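Local coordinates for protein phycocyanobilin lyase subunit beta (Nostoc sp. PCC 7120, PDB 5N3U) that pairs with the alpha subunit to form a phycobiliprotein lyase, probably required for attaching the bilin chromophore to the phycocyanin alpha chain, at residues I34-I38 and Q66-Q70; G60-P65 and I89-R93. All coordinates share one frame. Residues are numbered along the deposited sequence.

Contact 1. Residues I34-I38 and Q66-Q70; sequences IPTLI and QLLTQ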
loop_
_atom_site.group_PDB
_atom_site.type_symbol
_atom_site.label_atom_id
_atom_site.label_comp_id
_atom_site.label_asym_id
_atom_site.label_seq_id
_atom_site.Cartn_x
_atom_site.Cartn_y
_atom_site.Cartn_z
ATOM N N ILE B 34 16.388 -20.835 -8.421
ATOM C CA ILE B 34 15.362 -20.441 -7.398
ATOM C C ILE B 34 15.353 -18.922 -7.204
ATOM O O ILE B 34 14.314 -18.294 -7.384
ATOM C CB ILE B 34 15.590 -21.049 -5.991
ATOM C CG1 ILE B 34 15.676 -22.572 -5.986
ATOM C CG2 ILE B 34 14.509 -20.661 -5.007
ATOM C CD1 ILE B 34 14.504 -23.321 -6.331
ATOM N N PRO B 35 16.501 -18.335 -6.886
ATOM C CA PRO B 35 16.432 -16.870 -6.680
ATOM C C PRO B 35 15.872 -16.073 -7.875
ATOM O O PRO B 35 15.133 -15.110 -7.701
ATOM C CB PRO B 35 17.881 -16.491 -6.432
ATOM C CG PRO B 35 18.513 -17.791 -6.038
ATOM C CD PRO B 35 17.906 -18.775 -6.931
ATOM N N THR B 36 16.227 -16.476 -9.086
ATOM C CA THR B 36 15.665 -15.835 -10.273
ATOM C C THR B 36 14.191 -16.031 -10.356
ATOM O O THR B 36 13.465 -15.097 -10.682
ATOM C CB THR B 36 16.386 -16.326 -11.578
ATOM O OG1 THR B 36 17.769 -16.010 -11.450
ATOM C CG2 THR B 36 15.881 -15.592 -12.812
ATOM N N LEU B 37 13.706 -17.227 -10.089
ATOM C CA LEU B 37 12.281 -17.466 -10.161
ATOM C C LEU B 37 11.585 -16.500 -9.179
ATOM O O LEU B 37 10.575 -15.905 -9.529
ATOM C CB LEU B 37 11.883 -18.905 -9.846
ATOM C CG LEU B 37 12.318 -19.923 -10.986
ATOM C CD1 LEU B 37 12.303 -21.356 -10.522
ATOM C CD2 LEU B 37 11.376 -19.833 -12.192
ATOM N N ILE B 38 12.118 -16.414 -7.959
ATOM C CA ILE B 38 11.482 -15.547 -6.928
ATOM C C ILE B 38 11.499 -14.090 -7.434
ATOM O O ILE B 38 10.494 -13.352 -7.315
ATOM C CB ILE B 38 12.223 -15.739 -5.611
ATOM C CG1 ILE B 38 11.903 -17.164 -5.147
ATOM C CG2 ILE B 38 11.791 -14.678 -4.585
ATOM C CD1 ILE B 38 12.868 -17.560 -4.095
ATOM N N GLN B 66 14.788 -20.487 0.653
ATOM C CA GLN B 66 14.946 -19.238 -0.100
ATOM C C GLN B 66 13.640 -18.488 -0.260
ATOM O O GLN B 66 13.612 -17.239 -0.145
ATOM C CB GLN B 66 15.593 -19.529 -1.453
ATOM C CG GLN B 66 17.132 -19.692 -1.305
ATOM C CD GLN B 66 17.706 -20.348 -2.514
ATOM O OE1 GLN B 66 17.337 -21.475 -2.821
ATOM N NE2 GLN B 66 18.551 -19.656 -3.236
ATOM N N LEU B 67 12.560 -19.190 -0.524
ATOM C CA LEU B 67 11.261 -18.480 -0.478
ATOM C C LEU B 67 11.050 -17.761 0.855
ATOM O O LEU B 67 10.628 -16.632 0.862
ATOM C CB LEU B 67 10.144 -19.379 -0.698
ATOM C CG LEU B 67 9.891 -19.804 -2.152
ATOM C CD1 LEU B 67 9.051 -21.050 -2.145
ATOM C CD2 LEU B 67 9.166 -18.721 -2.941
ATOM N N LEU B 68 11.357 -18.385 1.994
ATOM C CA LEU B 68 11.163 -17.725 3.296
ATOM C C LEU B 68 12.045 -16.518 3.561
ATOM O O LEU B 68 11.627 -15.683 4.351
ATOM C CB LEU B 68 11.368 -18.641 4.494
ATOM C CG LEU B 68 10.439 -19.798 4.577
ATOM C CD1 LEU B 68 10.875 -20.889 5.575
ATOM C CD2 LEU B 68 9.064 -19.378 4.849
ATOM N N THR B 69 13.233 -16.447 2.993
ATOM C CA THR B 69 14.178 -15.416 3.287
ATOM C C THR B 69 14.366 -14.439 2.131
ATOM O O THR B 69 15.165 -13.537 2.247
ATOM C CB THR B 69 15.567 -16.000 3.613
ATOM O OG1 THR B 69 16.009 -16.819 2.543
ATOM C CG2 THR B 69 15.496 -16.885 4.867
ATOM N N GLN B 70 13.635 -14.597 1.035
ATOM C CA GLN B 70 13.695 -13.631 -0.097
ATOM C C GLN B 70 12.295 -13.108 -0.379
ATOM O O GLN B 70 11.827 -13.118 -1.538
ATOM C CB GLN B 70 14.257 -14.301 -1.357
ATOM C CG GLN B 70 15.718 -14.686 -1.097
ATOM C CD GLN B 70 16.369 -15.504 -2.218
ATOM O OE1 GLN B 70 15.938 -15.477 -3.358
ATOM N NE2 GLN B 70 17.363 -16.304 -1.854
HETATM O O HOH W 1 15.263 -13.796 -5.355
#
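Ile38 is at the centre of this contact and has the most surface covered, 80 Å². Its CA-to-CB bond points at 66-70, and with chi1 m and chi2 t the side chain is extended. Ile38 CD1 comes to 4.0 Å from the backbone C of Gln66. Ile38 CG1 packs at 3.8 Å on CD2 of Leu67, a purely apolar touch, and Ile38 CG2 lies 3.4 Å from the backbone O of Gln70. Leu67 has its CA-to-CB bond sideways, yet its m,t conformation brings CD2 to Ile38. Ile34, one helical turn before Ile38, behaves differently. Ile34 CB sits 3.6 Å from OE1 of Gln66, but the m,m rotamer leads the end of the side chain away, to Leu56 and Leu59 of helix 46-59. Both glutamines reach Pro35. Gln66 is m,t and turns at chi3, so that Gln66 NE2 lies 3.4 Å from CG of Pro35. Gln70 is also m,t and brings OE1 to 3.6 Å from CA of Pro35. No direct hydrogen bond joins the segments. Instead one water donates to Pro35 O and to Gln70 OE1, each at 2.7 Å from the water oxygen. Ile38 thus packs on Leu67 and also against backbone and amide atoms of the glutamines, while the water bridge lies beside Pro35. Helices 34-40 and 64-69 are the leading helices of successive helix pairs, each followed by a longer helix, 46-59 and 76-89. Such side-by-side packing of equivalent helices is characteristic of stacked HEAT-like repeats.

Contact 2. Residues G60-P65 and I89-R93; sequences GEVAVP and IADPR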
loop_
_atom_site.group_PDB
_atom_site.type_symbol
_atom_site.label_atom_id
_atom_site.label_comp_id
_atom_site.label_asym_id
_atom_site.label_seq_id
_atom_site.Cartn_x
_atom_site.Cartn_y
_atom_site.Cartn_z
ATOM N N GLY B 60 9.341 -27.715 -4.895
ATOM C CA GLY B 60 8.857 -28.144 -3.593
ATOM C C GLY B 60 9.735 -27.754 -2.409
ATOM O O GLY B 60 10.286 -26.655 -2.364
ATOM N N GLU B 61 9.894 -28.674 -1.450
ATOM C CA GLU B 61 10.658 -28.397 -0.190
ATOM C C GLU B 61 11.977 -27.714 -0.338
ATOM O O GLU B 61 12.348 -26.857 0.471
ATOM C CB GLU B 61 10.966 -29.696 0.579
ATOM C CG GLU B 61 10.109 -29.880 1.785
ATOM C CD GLU B 61 8.696 -30.320 1.453
ATOM O OE1 GLU B 61 8.536 -31.173 0.561
ATOM O OE2 GLU B 61 7.751 -29.866 2.128
ATOM N N VAL B 62 12.747 -28.123 -1.338
ATOM C CA VAL B 62 14.075 -27.578 -1.464
ATOM C C VAL B 62 14.094 -26.001 -1.652
ATOM O O VAL B 62 15.083 -25.329 -1.319
ATOM C CB VAL B 62 14.852 -28.262 -2.642
ATOM C CG1 VAL B 62 14.214 -27.957 -4.003
ATOM C CG2 VAL B 62 16.315 -27.855 -2.628
ATOM N N ALA B 63 13.064 -25.482 -2.297
ATOM C CA ALA B 63 12.937 -24.011 -2.482
ATOM C C ALA B 63 12.440 -23.265 -1.235
ATOM O O ALA B 63 12.534 -22.037 -1.210
ATOM C CB ALA B 63 12.047 -23.733 -3.614
ATOM N N VAL B 64 11.873 -23.967 -0.247
ATOM C CA VAL B 64 11.249 -23.291 0.884
ATOM C C VAL B 64 12.196 -22.328 1.633
ATOM O O VAL B 64 11.790 -21.227 1.849
ATOM C CB VAL B 64 10.549 -24.295 1.825
ATOM C CG1 VAL B 64 10.147 -23.618 3.121
ATOM C CG2 VAL B 64 9.390 -24.830 1.118
ATOM N N PRO B 65 13.457 -22.696 1.958
ATOM C CA PRO B 65 14.324 -21.780 2.655
ATOM C C PRO B 65 14.547 -20.439 1.952
ATOM O O PRO B 65 14.556 -19.362 2.597
ATOM C CB PRO B 65 15.670 -22.556 2.721
ATOM C CG PRO B 65 15.223 -23.940 2.900
ATOM C CD PRO B 65 14.046 -24.053 1.934
ATOM N N ILE B 89 3.198 -25.100 -1.720
ATOM C CA ILE B 89 4.204 -26.089 -1.338
ATOM C C ILE B 89 3.793 -26.755 -0.034
ATOM O O ILE B 89 3.999 -27.955 0.126
ATOM C CB ILE B 89 5.588 -25.522 -1.214
ATOM C CG1 ILE B 89 6.053 -25.055 -2.566
ATOM C CG2 ILE B 89 6.579 -26.595 -0.704
ATOM C CD1 ILE B 89 7.338 -24.312 -2.573
ATOM N N ALA B 90 3.221 -25.984 0.898
ATOM C CA ALA B 90 2.627 -26.480 2.130
ATOM C C ALA B 90 3.629 -27.092 3.147
ATOM O O ALA B 90 3.249 -27.902 3.974
ATOM C CB ALA B 90 1.521 -27.481 1.781
ATOM N N ASP B 91 4.890 -26.730 3.055
ATOM C CA ASP B 91 5.893 -27.115 4.018
ATOM C C ASP B 91 5.584 -26.307 5.282
ATOM O O ASP B 91 5.582 -25.079 5.281
ATOM C CB ASP B 91 7.260 -26.815 3.425
ATOM C CG ASP B 91 8.443 -27.156 4.320
ATOM O OD1 ASP B 91 8.472 -26.937 5.541
ATOM O OD2 ASP B 91 9.497 -27.525 3.759
ATOM N N PRO B 92 5.394 -26.990 6.426
ATOM C CA PRO B 92 5.008 -26.324 7.680
ATOM C C PRO B 92 6.085 -25.440 8.276
ATOM O O PRO B 92 5.791 -24.671 9.196
ATOM C CB PRO B 92 4.659 -27.538 8.606
ATOM C CG PRO B 92 5.541 -28.631 8.066
ATOM C CD PRO B 92 5.490 -28.461 6.617
ATOM N N ARG B 93 7.299 -25.438 7.729
ATOM C CA ARG B 93 8.288 -24.462 8.155
ATOM C C ARG B 93 7.885 -23.017 7.803
ATOM O O ARG B 93 8.398 -22.113 8.368
ATOM C CB ARG B 93 9.640 -24.732 7.584
ATOM C CG ARG B 93 10.311 -26.037 8.101
ATOM C CD ARG B 93 11.625 -26.195 7.378
ATOM N NE ARG B 93 11.413 -26.609 6.000
ATOM C CZ ARG B 93 12.375 -26.689 5.080
ATOM N NH1 ARG B 93 13.621 -26.466 5.393
ATOM N NH2 ARG B 93 12.074 -27.031 3.837
#
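An Asx turn, reinforced by a salt bridge, shapes one side of this contact between two inter-helix turns of the HEAT-repeat solenoid. Asp91 OD1 accepts from the backbone N of Arg93 at 2.9 Å. The same carboxylate holds the Arg93 side chain: Arg93 NE binds Asp91 OD1 at 3.0 Å, and Arg93 NH2 binds Asp91 OD2 at 2.6 Å. These bonds lie within 89-93 and fix the guanidinium against 60-65. There Val64 CG1 lies over one face of the guanidinium. Glu61 O is at its edge, 3.4 Å from Arg93 NH2, and Pro65 CG is 3.9 Å from Arg93 NH1. Val64 is the main apolar residue of its segment here. Val64 CG2 meets Ile89 CG2 at 3.8 Å and Asp91 CB at 3.7 Å. Ile89 CG2 also lies 3.8 Å from the backbone C of Gly60. Gly60 and Ala90 are each the first residue to leave its helix, and both have positive phi. Glu61 OE2 and Asp91 OD2 are 3.3 Å apart. They are two acceptors of like charge, and Arg93 offsets the charge of Asp91. No clear hydrogen bond crosses between the segments. Arg93 NH1 also donates a hydrogen bond to the backbone O of Gly140 in the alpha subunit, and Pro65 packs on Pro142 of that chain. The contact thus reaches the subunit interface. Residues 60-65 lead from helix 46-59 into helix 64-69, and 89-93 lead from helix 76-89 towards helix 95-104. Ala90 makes a backbone hydrogen bond to His122, beyond helix 108-118.

Both contacts use helix 64-69: contact 2 uses 64-65, contact 1 the residues after them. Their centres are 11 Å apart. They touch where Ile34 CD1 meets Ala63 CB and where Leu67 CD1 meets Ile89 CD1, each at 3.7 Å. Both are partly buried. Three of the touching residues are buried in each, and only contact 2 has an exposed one. Contact 1 lies farther from the centre of the chain. It joins helix to helix through apolar packing and a water bridge. Contact 2 joins helix ends and the turns beside them, and its charged groups are organised by bonds inside one segment. Leu68 packs on the alpha subunit, so both 60-65 and 66-70 face that chain.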